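Long-range contact in centrosomal protein 120 (Oreochromis niloticus, PDB 6EWH), which is a centrosomal protein that probably takes part in building cilia, represented here by its second C2 domain: residues Ser34-Phe39 / Pro86-Val91. The protein carries 1 engineered substitution. Sequence-based numbering, arbitrary orientation.
Sequences SVTVAF and PERASV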
loop_
_atom_site.group_PDB
_atom_site.type_symbol
_atom_site.label_atom_id
_atom_site.label_comp_id
_atom_site.label_asym_id
_atom_site.label_seq_id
_atom_site.Cartn_x
_atom_site.Cartn_y
_atom_site.Cartn_z
ATOM N N SER A 34 6.937 5.492 -0.924
ATOM C CA SER A 34 5.868 5.768 0.021
ATOM C C SER A 34 4.550 5.178 -0.449
ATOM O O SER A 34 4.287 5.033 -1.651
ATOM C CB SER A 34 5.668 7.270 0.264
ATOM O OG SER A 34 5.275 7.924 -0.919
ATOM N N VAL A 35 3.723 4.830 0.533
ATOM C CA VAL A 35 2.376 4.309 0.312
ATOM C C VAL A 35 1.424 5.169 1.129
ATOM O O VAL A 35 1.639 5.367 2.331
ATOM C CB VAL A 35 2.266 2.849 0.774
ATOM C CG1 VAL A 35 0.827 2.334 0.569
ATOM C CG2 VAL A 35 3.254 1.977 0.026
ATOM N N THR A 36 0.376 5.679 0.488
ATOM C CA THR A 36 -0.625 6.495 1.170
ATOM C C THR A 36 -1.983 5.834 0.998
ATOM O O THR A 36 -2.408 5.555 -0.132
ATOM C CB THR A 36 -0.675 7.916 0.609
ATOM O OG1 THR A 36 0.606 8.524 0.714
ATOM C CG2 THR A 36 -1.717 8.748 1.381
ATOM N N VAL A 37 -2.647 5.572 2.114
ATOM C CA VAL A 37 -4.043 5.144 2.105
ATOM C C VAL A 37 -4.901 6.381 2.331
ATOM O O VAL A 37 -4.807 7.046 3.371
ATOM C CB VAL A 37 -4.319 4.023 3.122
ATOM C CG1 VAL A 37 -3.504 2.779 2.760
ATOM C CG2 VAL A 37 -4.037 4.457 4.572
ATOM N N ALA A 38 -5.705 6.724 1.328
ATOM C CA ALA A 38 -6.351 8.034 1.259
ATOM C C ALA A 38 -7.821 8.054 1.669
ATOM O O ALA A 38 -8.264 9.028 2.296
ATOM C CB ALA A 38 -6.195 8.618 -0.149
ATOM N N PHE A 39 -8.594 7.024 1.328
ATOM C CA PHE A 39 -10.031 7.001 1.595
ATOM C C PHE A 39 -10.524 5.594 1.285
ATOM O O PHE A 39 -9.798 4.782 0.705
ATOM C CB PHE A 39 -10.787 8.011 0.724
ATOM C CG PHE A 39 -10.775 7.673 -0.743
ATOM C CD1 PHE A 39 -9.770 8.138 -1.570
ATOM C CD2 PHE A 39 -11.783 6.892 -1.299
ATOM C CE1 PHE A 39 -9.760 7.832 -2.921
ATOM C CE2 PHE A 39 -11.771 6.574 -2.642
ATOM C CZ PHE A 39 -10.759 7.046 -3.454
ATOM N N PRO A 86 -6.093 10.445 5.759
ATOM C CA PRO A 86 -5.088 9.937 4.821
ATOM C C PRO A 86 -3.770 9.756 5.557
ATOM O O PRO A 86 -3.370 10.596 6.367
ATOM C CB PRO A 86 -4.989 11.039 3.757
ATOM C CG PRO A 86 -6.212 11.901 3.953
ATOM C CD PRO A 86 -6.555 11.802 5.405
ATOM N N GLU A 87 -3.107 8.635 5.296
ATOM C CA GLU A 87 -1.954 8.260 6.097
ATOM C C GLU A 87 -0.886 7.635 5.215
ATOM O O GLU A 87 -1.165 6.701 4.450
ATOM C CB GLU A 87 -2.365 7.273 7.195
ATOM C CG GLU A 87 -1.186 6.854 8.051
ATOM C CD GLU A 87 -1.587 6.018 9.237
ATOM O OE1 GLU A 87 -2.805 5.840 9.468
ATOM O OE2 GLU A 87 -0.669 5.536 9.944
ATOM N N ARG A 88 0.337 8.156 5.321
ATOM C CA ARG A 88 1.458 7.736 4.496
ATOM C C ARG A 88 2.465 6.985 5.351
ATOM O O ARG A 88 2.728 7.367 6.498
ATOM C CB ARG A 88 2.150 8.968 3.894
ATOM C CG ARG A 88 3.306 8.621 2.952
ATOM C CD ARG A 88 3.956 9.868 2.401
ATOM N NE ARG A 88 3.015 10.673 1.645
ATOM C CZ ARG A 88 2.707 11.932 1.939
ATOM N NH1 ARG A 88 1.819 12.573 1.196
ATOM N NH2 ARG A 88 3.281 12.543 2.966
ATOM N N ALA A 89 3.067 5.944 4.774
ATOM C CA ALA A 89 4.240 5.299 5.337
ATOM C C ALA A 89 5.307 5.322 4.266
ATOM O O ALA A 89 5.009 5.096 3.088
ATOM C CB ALA A 89 3.974 3.842 5.746
ATOM N N SER A 90 6.545 5.625 4.651
ATOM C CA SER A 90 7.645 5.793 3.704
ATOM C C SER A 90 8.878 5.050 4.199
ATOM O O SER A 90 9.125 5.002 5.402
ATOM C CB SER A 90 8.040 7.277 3.596
ATOM O OG SER A 90 6.941 8.110 3.260
ATOM N N VAL A 91 9.665 4.522 3.265
ATOM C CA VAL A 91 10.974 3.954 3.564
ATOM C C VAL A 91 12.023 4.673 2.734
ATOM O O VAL A 91 11.765 5.129 1.617
ATOM C CB VAL A 91 11.027 2.428 3.312
ATOM C CG1 VAL A 91 10.130 1.701 4.309
ATOM C CG2 VAL A 91 10.627 2.096 1.863
HETATM O O HOH W 1 0.423 11.060 -0.251
#
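The guanidinium of Arg88 takes a water at its edge, in plane, while Thr36 OG1 lies obliquely to it. The water bridges the pair, bonded to Thr36 OG1 at 2.7 Å and accepting a bond from Arg88 NH1 that is, at 2.5 Å, short enough to be doubtful in detail. Arg88 suits this exposed place because its aliphatic chain, with CG anti to the backbone N (chi1 -177°), can cross Thr36 before the charge is reached, laying CG 3.5 Å from Thr36 OG1. Farther out, Arg88 CD packs on Ser34 CB at 3.8 Å. Beta-branched Thr36 favours the extended backbone and meets Arg88 with its hydroxyl, while its methyl CG2 lies 3.7 Å from Glu87 O. An alanine here would probably leave the bridging water without its threonine mate and the arginine chain freer to turn.

The two strands run antiparallel, neighbours in the larger sheet of this C2 domain, a beta-sandwich fold. Val35 and Ala89 form a hydrogen-bonded pair, the bond from Val35 N to Ala89 O measuring 2.9 Å, with its partner Ala89 N to Val35 O equally short. Val37 and Glu87 repeat the pattern with less straight bonds, 155° at each hydrogen. On the face carrying these residues, Val35 and Ala89 both reach Tyr64 of the second sheet; a branched aliphatic and a small methyl fit this apolar interface. Val37 CG2 lies 4.2 Å from Glu87 CB, the two side chains side by side, and the extended glutamate carries OE1 to a hydrogen bond with the backbone N of Glu74. At the far end, Ser34 and Ser90 form a non-hydrogen-bonded pair, their CA atoms 4.1 Å apart, as those of Thr36 and Arg88 are.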